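Local coordinates for putative endonuclease/exonuclease/phosphatase family protein (Bacteroides vulgatus ATCC 8482, PDB 3G6S), which probably acts as a metal-dependent phosphodiesterase of the DNase I-like family, probably with endonuclease or 3'-5' RNA exonuclease activity, at residues T2-A7 with E38-G43; K87-D92 with K122-A127; T128-M133 with E164-V169; N188-K193 with F227-V232. One frame throughout, in Å; residues are numbered along the deposited sequence.

Contact 1: residues T2-A7 with E38-G43; sequences TDVRWA and ELDIVG
I41 lies alongside W6, the two side chains pointing the same way from neighbouring strands. From CB, itself 4.2 Å from W6 CE2, the isoleucine forks: CG2 sits over one face of the indole toward the rim, 3.7 Å from W6 CE2. The other branch has CG1 anti to the carbonyl carbon (chi1 -65°) and ends in CD1, which makes a CH-pi contact 4.0 Å from the centroid of the W6 six-membered ring and also meets V4 CG2. An alanine in place of W6 would probably leave I41 CG2 and CD1 without the indole face they rest on, and open a gap between I41 and F132. The strands are parallel, the first and last elements of a beta-alpha-beta unit whose helix is 27-36, within the seven-stranded sheet, one of the two sheets of the DNase I-like sandwich. A7 N bonds weakly to I41 O, and G43 N donates to A7 O at 2.8 Å. Upstream, where 38-43 is still loop, D40 takes over the pairing: its OD2 receives R5 N at 2.8 Å, nearly straight (176°), through the anti lone pair, while D40 N returns a 3.0 Å bond to R5 O. The other oxygen, D40 OD1, forms a salt bridge with K87. On the side away from W6, A7 CB meets L39 CD2 at 3.8 Å.

Contact 2: residues K87-D92 with K122-A127; sequences KYEVLD and KFKDKA
With CG anti to the backbone N in both E89 (chi1 -173°) and K124 (chi1 -177°), the two side chains leave their strands side by side and point the same way. The lysine then bends at chi2 and chi3, and its NZ comes within 3.4 Å of E89 OE1, a long salt bridge with a weak hydrogen bond. L91 crosses K124 at about a right angle on this face, its CD2 reaching K124 CE, while its CD1 lies 4.0 Å from K122 CE, so lysine methylenes meet a leucine at the partly exposed surface. Strand 88-97 runs antiparallel to 117-125 at the edge of the six-stranded sheet, and a classic beta bulge interrupts the pairing: L91 and D92 both face K122. L91 N donates to K122 O at 2.8 Å, and K122 N to D92 O at 2.7 Å, so the one lysine backbone serves two successive residues. Before the bulge, E89 N bonds to K124 O at 3.0 Å. The opposite face carries Y88, V90, F123 and D125, all but V90 buried. V90 CG2 packs 3.6 Å from F123 CE1 and Y88 CB lies by F123 CD1, while Y83 meets the F123 ring edge-to-face. D125 OD1 approaches Y88 CE1, with ring and carboxylate planes 85° apart; the other oxygen, OD2, accepts from T128 N. Where the strand ends, K126 N bonds to K87 O and K126 centres an inverse gamma turn.

Contact 3: residues T128-M133 with E164-V169; sequences TGKIFM and ERPAVV
P166 is met by two side chains of 128-133, by K130 at its ring and by F132 at its CB. The lysine crosses the proline at about a right angle, and K130 CE comes 3.8 Å from P166 CG. Its bend at chi2 (64°) carries CD off the extended path, and CE and NZ end beside P166 CG and CD. F132 CB lies 3.9 Å from P166 CB. Beyond the proline, I131 and R165 run side by side, pointing the same way, and I131 CG2 approaches R165 NH1 at 3.7 Å. Backbone bonds lie next to these side-chain contacts: M133 N donates to P166 O at 2.8 Å, and M133 O receives V168 N at the same length of 2.8 Å. M133, a selenomethionine, thus pairs in parallel with A167, the side chains of both turned to the face where helix 144-161 lies. That helix connects the two strands in a beta-alpha-beta unit of the six-stranded sheet, and its I161 touches M133 while I158 touches A167. Further out, several groups position these residues. R165 NE is bonded to V162 O, and T229 OG1 accepts from A167 N. An ST turn, in which T128 OG1 receives K130 N at 3.2 Å, sets the chain leading into the lysine, whose NZ has a weak hydrogen bond to E261 O. An alanine in place of K130 would probably take the lysine CE away from P166 CG and leave E261 O without that weak bond. On the face opposite the helix, L260 packs against both F132 and P166.

Contact 4: residues N188-K193 with F227-V232; sequences NEFVMK and FVTPQV
Two backbone hydrogen bonds join K193 and V228, an antiparallel hydrogen-bonded pair. K193 N donates to V228 O at 2.8 Å and V228 N to K193 O at 3.0 Å. The same K193 O also takes a CA-H...O contact from F227 CA, at 3.2 Å, and lies near the plane of the F227 ring at its edge, 3.5 Å from CD1. V191 O packs 3.3 Å from P230 CD. Apolar contacts are sparser. F190 has CG anti to the backbone N (chi1 -179°); its side chain crosses that of T229 obliquely, CE1 and CZ each 3.8 Å from T229 CG2. V191 CB lies 4.2 Å from P230 CD. Turns shape both chains: F190 N bonds to N188 OD1 at 2.8 Å in an Asx turn, and T229 to V232 form a type I beta turn. Helix 144-161 packs on F190 through I155 and I158, and F173 meets F227 edge-to-face. Strand 193-194 is an outermost strand of its sheet within this chain, and the chemistry implies that its hold on 224-228 across this contact probably depends chiefly on main-chain pairing, with thin apolar contacts where the loop meets the turn.

From the N terminus, contact 1 closes the first loop, returning the chain through helix 27-36 to strand 2-10. Contact 2 then closes a helix-free excursion of strand and loop, contact 3 a crossover through helix 144-161, and contact 4 the loop holding strand 201-204 of the other sheet. The four follow in series; none nests in or crosses another. Contacts 2, 3 and 4 lie along one six-stranded sheet, where F123 N bonds to F132 O and V169 O to F227 N. Contact 1 belongs to the seven-stranded sheet and meets contact 2 through D40 and K87, and contact 3 where W6 and I41 touch F132. These joints tie the two sheets together, while contact 4 does not touch contact 1.

Contact 1: residues T2-A7 with E38-G43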
# COMPACT_ATOMS: atom_id res chain seq x y z
N THR A 2 18.94 -2.87 -9.81
CA THR A 2 17.83 -3.57 -9.13
C THR A 2 16.46 -3.04 -9.59
O THR A 2 16.05 -1.95 -9.20
CB THR A 2 17.94 -3.39 -7.58
OG1 THR A 2 19.24 -3.80 -7.14
CG2 THR A 2 16.89 -4.21 -6.86
N ASP A 3 15.76 -3.82 -10.41
CA ASP A 3 14.44 -3.42 -10.91
C ASP A 3 13.30 -4.09 -10.15
O ASP A 3 13.35 -5.28 -9.86
CB ASP A 3 14.31 -3.77 -12.39
CG ASP A 3 15.23 -2.95 -13.26
OD1 ASP A 3 15.81 -3.52 -14.22
OD2 ASP A 3 15.36 -1.73 -12.99
N VAL A 4 12.26 -3.32 -9.84
CA VAL A 4 11.13 -3.86 -9.11
C VAL A 4 9.82 -3.16 -9.45
O VAL A 4 9.72 -1.94 -9.36
CB VAL A 4 11.38 -3.78 -7.58
CG1 VAL A 4 11.62 -2.35 -7.17
CG2 VAL A 4 10.20 -4.35 -6.83
N ARG A 5 8.83 -3.94 -9.86
CA ARG A 5 7.53 -3.38 -10.18
C ARG A 5 6.71 -3.39 -8.89
O ARG A 5 6.28 -4.44 -8.42
CB ARG A 5 6.85 -4.19 -11.26
CG ARG A 5 5.48 -3.67 -11.61
CD ARG A 5 5.01 -4.25 -12.92
NE ARG A 5 5.89 -3.85 -14.00
CZ ARG A 5 5.85 -4.36 -15.22
NH1 ARG A 5 4.98 -5.31 -15.52
NH2 ARG A 5 6.69 -3.91 -16.15
N TRP A 6 6.50 -2.21 -8.33
CA TRP A 6 5.78 -2.04 -7.08
C TRP A 6 4.32 -1.69 -7.33
O TRP A 6 3.96 -1.19 -8.40
CB TRP A 6 6.46 -0.91 -6.31
CG TRP A 6 6.55 -1.13 -4.83
CD1 TRP A 6 5.55 -1.01 -3.91
CD2 TRP A 6 7.74 -1.43 -4.10
NE1 TRP A 6 6.05 -1.22 -2.64
CE2 TRP A 6 7.39 -1.50 -2.73
CE3 TRP A 6 9.07 -1.67 -4.47
CZ2 TRP A 6 8.33 -1.77 -1.73
CZ3 TRP A 6 10.00 -1.94 -3.48
CH2 TRP A 6 9.62 -2.00 -2.12
N ALA A 7 3.47 -1.94 -6.33
CA ALA A 7 2.05 -1.61 -6.45
C ALA A 7 1.33 -1.48 -5.12
O ALA A 7 1.57 -2.26 -4.19
CB ALA A 7 1.35 -2.65 -7.32
N GLU A 38 2.61 -8.98 -13.53
CA GLU A 38 3.84 -9.44 -12.88
C GLU A 38 4.34 -8.54 -11.77
O GLU A 38 5.49 -8.11 -11.76
CB GLU A 38 4.94 -9.60 -13.92
CG GLU A 38 4.67 -10.72 -14.89
CD GLU A 38 5.82 -10.93 -15.83
OE1 GLU A 38 6.12 -10.01 -16.62
OE2 GLU A 38 6.42 -12.03 -15.77
N LEU A 39 3.45 -8.25 -10.83
CA LEU A 39 3.79 -7.42 -9.70
C LEU A 39 4.86 -8.12 -8.84
O LEU A 39 4.74 -9.29 -8.54
CB LEU A 39 2.52 -7.14 -8.89
CG LEU A 39 1.76 -5.87 -9.27
CD1 LEU A 39 1.78 -5.66 -10.78
CD2 LEU A 39 0.34 -5.97 -8.75
N ASP A 40 5.92 -7.39 -8.48
CA ASP A 40 6.99 -7.94 -7.67
C ASP A 40 6.67 -7.79 -6.20
O ASP A 40 6.88 -8.71 -5.40
CB ASP A 40 8.32 -7.23 -7.95
CG ASP A 40 8.94 -7.62 -9.27
OD1 ASP A 40 9.07 -8.84 -9.53
OD2 ASP A 40 9.33 -6.71 -10.04
N ILE A 41 6.18 -6.61 -5.83
CA ILE A 41 5.83 -6.31 -4.45
C ILE A 41 4.53 -5.52 -4.43
O ILE A 41 4.38 -4.55 -5.17
CB ILE A 41 6.93 -5.51 -3.75
CG1 ILE A 41 8.19 -6.36 -3.66
CG2 ILE A 41 6.48 -5.08 -2.37
CD1 ILE A 41 9.39 -5.61 -3.13
N VAL A 42 3.60 -5.95 -3.59
CA VAL A 42 2.30 -5.30 -3.50
C VAL A 42 1.90 -5.01 -2.06
O VAL A 42 1.94 -5.90 -1.22
CB VAL A 42 1.19 -6.18 -4.11
CG1 VAL A 42 -0.11 -5.39 -4.21
CG2 VAL A 42 1.61 -6.70 -5.46
N GLY A 43 1.52 -3.77 -1.79
CA GLY A 43 1.06 -3.41 -0.46
C GLY A 43 -0.43 -3.22 -0.64
O GLY A 43 -0.85 -2.36 -1.41

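Contact 2: residues K87-D92 with K122-A127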
# COMPACT_ATOMS: atom_id res chain seq x y z
N LYS A 87 12.12 -14.16 -5.84
CA LYS A 87 12.87 -12.95 -6.15
C LYS A 87 13.45 -12.23 -4.94
O LYS A 87 14.58 -11.77 -4.98
CB LYS A 87 12.02 -11.96 -6.93
CG LYS A 87 12.00 -12.15 -8.43
CD LYS A 87 11.73 -10.80 -9.06
CE LYS A 87 11.59 -10.87 -10.56
NZ LYS A 87 11.42 -9.49 -11.10
N TYR A 88 12.66 -12.13 -3.87
CA TYR A 88 13.10 -11.42 -2.68
C TYR A 88 13.06 -12.22 -1.39
O TYR A 88 12.19 -13.07 -1.19
CB TYR A 88 12.24 -10.17 -2.49
CG TYR A 88 12.01 -9.42 -3.78
CD1 TYR A 88 12.99 -8.57 -4.29
CD2 TYR A 88 10.85 -9.62 -4.52
CE1 TYR A 88 12.81 -7.94 -5.52
CE2 TYR A 88 10.66 -9.00 -5.74
CZ TYR A 88 11.64 -8.16 -6.24
OH TYR A 88 11.47 -7.56 -7.47
N GLU A 89 14.02 -11.95 -0.51
CA GLU A 89 14.08 -12.62 0.78
C GLU A 89 13.76 -11.59 1.85
O GLU A 89 14.16 -10.43 1.75
CB GLU A 89 15.47 -13.17 1.02
CG GLU A 89 15.57 -14.02 2.27
CD GLU A 89 16.99 -14.08 2.80
OE1 GLU A 89 17.92 -14.30 1.98
OE2 GLU A 89 17.19 -13.92 4.02
N VAL A 90 13.01 -12.00 2.87
CA VAL A 90 12.64 -11.10 3.95
C VAL A 90 13.65 -11.20 5.09
O VAL A 90 13.70 -12.22 5.77
CB VAL A 90 11.25 -11.44 4.50
CG1 VAL A 90 10.96 -10.60 5.73
CG2 VAL A 90 10.20 -11.19 3.44
N LEU A 91 14.45 -10.16 5.29
CA LEU A 91 15.44 -10.18 6.36
C LEU A 91 14.75 -9.95 7.70
O LEU A 91 15.10 -10.55 8.72
CB LEU A 91 16.50 -9.11 6.14
CG LEU A 91 17.38 -9.30 4.91
CD1 LEU A 91 18.30 -8.11 4.75
CD2 LEU A 91 18.17 -10.59 5.04
N ASP A 92 13.74 -9.09 7.69
CA ASP A 92 12.99 -8.79 8.89
C ASP A 92 11.71 -8.08 8.50
O ASP A 92 11.62 -7.49 7.43
CB ASP A 92 13.83 -7.91 9.83
CG ASP A 92 13.16 -7.73 11.18
OD1 ASP A 92 12.30 -8.57 11.53
OD2 ASP A 92 13.53 -6.77 11.90
N LYS A 122 12.07 -5.49 5.66
CA LYS A 122 13.39 -5.19 5.14
C LYS A 122 13.68 -6.33 4.14
O LYS A 122 13.88 -7.48 4.54
CB LYS A 122 14.37 -5.18 6.30
CG LYS A 122 15.82 -4.89 5.96
CD LYS A 122 16.65 -4.85 7.24
CE LYS A 122 18.12 -4.74 6.94
NZ LYS A 122 18.95 -4.92 8.16
N PHE A 123 13.68 -6.00 2.86
CA PHE A 123 13.91 -6.98 1.78
C PHE A 123 15.33 -7.05 1.29
O PHE A 123 16.16 -6.21 1.60
CB PHE A 123 13.03 -6.64 0.57
CG PHE A 123 11.60 -7.02 0.73
CD1 PHE A 123 11.23 -8.36 0.78
CD2 PHE A 123 10.61 -6.05 0.78
CE1 PHE A 123 9.88 -8.73 0.86
CE2 PHE A 123 9.26 -6.41 0.86
CZ PHE A 123 8.90 -7.76 0.90
N LYS A 124 15.60 -8.08 0.50
CA LYS A 124 16.91 -8.25 -0.10
C LYS A 124 16.68 -8.91 -1.43
O LYS A 124 15.96 -9.90 -1.52
CB LYS A 124 17.83 -9.15 0.73
CG LYS A 124 19.23 -9.24 0.12
CD LYS A 124 19.77 -10.67 0.10
CE LYS A 124 20.23 -11.14 1.47
NZ LYS A 124 20.77 -12.53 1.42
N ASP A 125 17.26 -8.34 -2.47
CA ASP A 125 17.10 -8.91 -3.80
C ASP A 125 18.05 -10.10 -3.86
O ASP A 125 19.27 -9.93 -3.90
CB ASP A 125 17.50 -7.88 -4.86
CG ASP A 125 17.19 -8.35 -6.26
OD1 ASP A 125 16.24 -7.80 -6.88
OD2 ASP A 125 17.89 -9.26 -6.76
N LYS A 126 17.49 -11.31 -3.85
CA LYS A 126 18.32 -12.50 -3.88
C LYS A 126 18.88 -12.77 -5.27
O LYS A 126 18.78 -13.87 -5.79
CB LYS A 126 17.54 -13.72 -3.37
CG LYS A 126 16.28 -14.02 -4.13
CD LYS A 126 15.19 -14.52 -3.20
CE LYS A 126 15.61 -15.75 -2.43
NZ LYS A 126 14.46 -16.28 -1.65
N ALA A 127 19.47 -11.74 -5.86
CA ALA A 127 20.06 -11.86 -7.19
C ALA A 127 21.11 -10.77 -7.29
O ALA A 127 22.16 -10.98 -7.88
CB ALA A 127 18.99 -11.68 -8.27

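Contact 3: residues T128-M133 with E164-V169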
# COMPACT_ATOMS: atom_id res chain seq x y z
N THR A 128 20.81 -9.60 -6.72
CA THR A 128 21.74 -8.48 -6.73
C THR A 128 22.27 -8.20 -5.33
O THR A 128 23.27 -7.50 -5.17
CB THR A 128 21.06 -7.20 -7.27
OG1 THR A 128 20.09 -6.74 -6.32
CG2 THR A 128 20.38 -7.47 -8.60
N GLY A 129 21.61 -8.74 -4.31
CA GLY A 129 22.04 -8.52 -2.94
C GLY A 129 21.61 -7.16 -2.40
O GLY A 129 21.98 -6.78 -1.30
N LYS A 130 20.82 -6.44 -3.18
CA LYS A 130 20.36 -5.12 -2.78
C LYS A 130 19.35 -5.15 -1.64
O LYS A 130 18.39 -5.93 -1.66
CB LYS A 130 19.74 -4.38 -3.96
CG LYS A 130 19.35 -2.95 -3.64
CD LYS A 130 20.57 -2.09 -3.32
CE LYS A 130 20.16 -0.63 -3.15
NZ LYS A 130 21.29 0.29 -2.80
N ILE A 131 19.59 -4.31 -0.64
CA ILE A 131 18.73 -4.19 0.53
C ILE A 131 17.85 -2.95 0.40
O ILE A 131 18.30 -1.89 -0.01
CB ILE A 131 19.56 -4.08 1.83
CG1 ILE A 131 20.08 -5.46 2.24
CG2 ILE A 131 18.72 -3.52 2.95
CD1 ILE A 131 21.20 -5.94 1.39
N PHE A 132 16.58 -3.11 0.75
CA PHE A 132 15.64 -2.01 0.70
C PHE A 132 14.49 -2.27 1.63
O PHE A 132 14.36 -3.35 2.18
CB PHE A 132 15.10 -1.78 -0.72
CG PHE A 132 14.45 -2.99 -1.33
CD1 PHE A 132 15.22 -3.98 -1.94
CD2 PHE A 132 13.06 -3.09 -1.37
CE1 PHE A 132 14.61 -5.05 -2.60
CE2 PHE A 132 12.45 -4.16 -2.02
CZ PHE A 132 13.22 -5.15 -2.64
N MSE A 133 13.65 -1.27 1.83
CA MSE A 133 12.55 -1.46 2.73
C MSE A 133 11.22 -1.11 2.10
O MSE A 133 11.11 -0.21 1.27
CB MSE A 133 12.76 -0.64 3.99
CG MSE A 133 11.65 -0.78 5.00
SE MSE A 133 11.93 0.41 6.45
CE MSE A 133 11.11 -0.65 7.83
N GLU A 164 19.32 5.29 5.61
CA GLU A 164 19.26 6.03 4.35
C GLU A 164 19.22 5.14 3.11
O GLU A 164 19.42 5.62 1.99
CB GLU A 164 20.44 6.99 4.26
CG GLU A 164 21.77 6.36 4.66
CD GLU A 164 22.94 7.30 4.46
OE1 GLU A 164 22.84 8.48 4.89
OE2 GLU A 164 23.96 6.87 3.88
N ARG A 165 18.98 3.86 3.32
CA ARG A 165 18.89 2.90 2.22
C ARG A 165 17.49 3.00 1.59
O ARG A 165 16.54 3.45 2.24
CB ARG A 165 19.16 1.49 2.75
CG ARG A 165 20.63 1.23 3.08
CD ARG A 165 20.85 -0.09 3.81
NE ARG A 165 20.40 -0.00 5.19
CZ ARG A 165 20.43 -1.01 6.06
NH1 ARG A 165 20.90 -2.20 5.70
NH2 ARG A 165 20.00 -0.80 7.31
N PRO A 166 17.36 2.60 0.32
CA PRO A 166 16.09 2.65 -0.41
C PRO A 166 14.89 2.13 0.38
O PRO A 166 14.95 1.07 1.02
CB PRO A 166 16.37 1.81 -1.66
CG PRO A 166 17.81 2.03 -1.88
CD PRO A 166 18.38 1.91 -0.48
N ALA A 167 13.80 2.89 0.33
CA ALA A 167 12.57 2.56 1.02
C ALA A 167 11.38 3.04 0.21
O ALA A 167 11.42 4.09 -0.43
CB ALA A 167 12.55 3.21 2.39
N VAL A 168 10.31 2.26 0.23
CA VAL A 168 9.12 2.63 -0.51
C VAL A 168 7.91 2.46 0.38
O VAL A 168 7.72 1.41 1.01
CB VAL A 168 8.96 1.77 -1.77
CG1 VAL A 168 7.75 2.24 -2.56
CG2 VAL A 168 10.23 1.87 -2.61
N VAL A 169 7.11 3.52 0.45
CA VAL A 169 5.91 3.53 1.25
C VAL A 169 4.70 3.56 0.34
O VAL A 169 4.61 4.39 -0.56
CB VAL A 169 5.84 4.77 2.15
CG1 VAL A 169 4.50 4.80 2.89
CG2 VAL A 169 7.02 4.76 3.13

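Contact 4: residues N188-K193 with F227-V232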
# COMPACT_ATOMS: atom_id res chain seq x y z
N ASN A 188 9.21 17.09 4.37
CA ASN A 188 9.94 16.79 5.59
C ASN A 188 11.44 16.73 5.32
O ASN A 188 11.87 16.46 4.20
CB ASN A 188 9.45 15.45 6.15
CG ASN A 188 10.08 15.11 7.48
OD1 ASN A 188 11.19 14.59 7.54
ND2 ASN A 188 9.37 15.40 8.56
N GLU A 189 12.23 17.01 6.35
CA GLU A 189 13.68 16.98 6.26
C GLU A 189 14.14 15.66 5.63
O GLU A 189 15.15 15.62 4.93
CB GLU A 189 14.26 17.17 7.66
CG GLU A 189 15.76 17.30 7.73
CD GLU A 189 16.19 17.79 9.10
OE1 GLU A 189 15.81 17.16 10.12
OE2 GLU A 189 16.92 18.80 9.16
N PHE A 190 13.40 14.59 5.89
CA PHE A 190 13.68 13.28 5.30
C PHE A 190 12.81 13.29 4.04
O PHE A 190 11.58 13.16 4.12
CB PHE A 190 13.25 12.17 6.27
CG PHE A 190 13.51 10.77 5.76
CD1 PHE A 190 12.59 10.13 4.94
CD2 PHE A 190 14.68 10.10 6.11
CE1 PHE A 190 12.83 8.83 4.47
CE2 PHE A 190 14.94 8.80 5.64
CZ PHE A 190 14.02 8.16 4.82
N VAL A 191 13.46 13.50 2.90
CA VAL A 191 12.80 13.58 1.60
C VAL A 191 12.10 12.31 1.14
O VAL A 191 12.64 11.21 1.23
CB VAL A 191 13.79 14.01 0.48
CG1 VAL A 191 13.06 14.12 -0.85
CG2 VAL A 191 14.43 15.35 0.83
N MSE A 192 10.88 12.50 0.65
CA MSE A 192 10.03 11.43 0.14
C MSE A 192 9.36 11.98 -1.09
O MSE A 192 8.62 12.96 -1.02
CB MSE A 192 8.98 11.05 1.18
CG MSE A 192 9.57 10.42 2.42
SE MSE A 192 9.35 8.50 2.42
CE MSE A 192 8.08 8.40 3.86
N LYS A 193 9.62 11.36 -2.24
CA LYS A 193 9.04 11.81 -3.49
C LYS A 193 7.73 11.09 -3.79
O LYS A 193 7.53 9.94 -3.40
CB LYS A 193 10.03 11.55 -4.64
CG LYS A 193 11.43 12.10 -4.42
CD LYS A 193 11.49 13.62 -4.56
CE LYS A 193 12.95 14.10 -4.51
NZ LYS A 193 13.13 15.55 -4.80
N PHE A 227 5.20 6.44 -2.25
CA PHE A 227 6.26 7.38 -1.93
C PHE A 227 7.60 6.67 -1.93
O PHE A 227 7.71 5.54 -1.45
CB PHE A 227 6.01 8.02 -0.57
CG PHE A 227 4.81 8.92 -0.54
CD1 PHE A 227 4.84 10.16 -1.17
CD2 PHE A 227 3.64 8.52 0.11
CE1 PHE A 227 3.73 10.99 -1.16
CE2 PHE A 227 2.52 9.33 0.13
CZ PHE A 227 2.56 10.58 -0.51
N VAL A 228 8.63 7.34 -2.45
CA VAL A 228 9.96 6.74 -2.50
C VAL A 228 11.08 7.69 -2.08
O VAL A 228 10.98 8.89 -2.28
CB VAL A 228 10.31 6.23 -3.91
CG1 VAL A 228 9.25 5.23 -4.39
CG2 VAL A 228 10.43 7.40 -4.87
N THR A 229 12.14 7.13 -1.52
CA THR A 229 13.28 7.95 -1.10
C THR A 229 13.97 8.51 -2.35
O THR A 229 13.92 7.90 -3.42
CB THR A 229 14.23 7.12 -0.23
OG1 THR A 229 14.39 5.81 -0.77
CG2 THR A 229 13.66 7.01 1.19
N PRO A 230 14.61 9.69 -2.23
CA PRO A 230 15.29 10.35 -3.36
C PRO A 230 16.23 9.56 -4.27
O PRO A 230 16.44 9.94 -5.42
CB PRO A 230 15.98 11.55 -2.69
CG PRO A 230 16.25 11.06 -1.31
CD PRO A 230 15.00 10.30 -0.95
N GLN A 231 16.76 8.45 -3.78
CA GLN A 231 17.67 7.59 -4.53
C GLN A 231 16.98 6.72 -5.58
O GLN A 231 17.52 6.47 -6.66
CB GLN A 231 18.43 6.69 -3.56
CG GLN A 231 17.52 6.14 -2.47
CD GLN A 231 18.29 5.63 -1.27
OE1 GLN A 231 17.75 5.50 -0.18
NE2 GLN A 231 19.57 5.33 -1.49
N VAL A 232 15.78 6.24 -5.28
CA VAL A 232 15.09 5.39 -6.23
C VAL A 232 14.65 6.15 -7.48
O VAL A 232 14.26 7.31 -7.42
CB VAL A 232 13.89 4.64 -5.57
CG1 VAL A 232 13.53 5.28 -4.25
CG2 VAL A 232 12.69 4.61 -6.50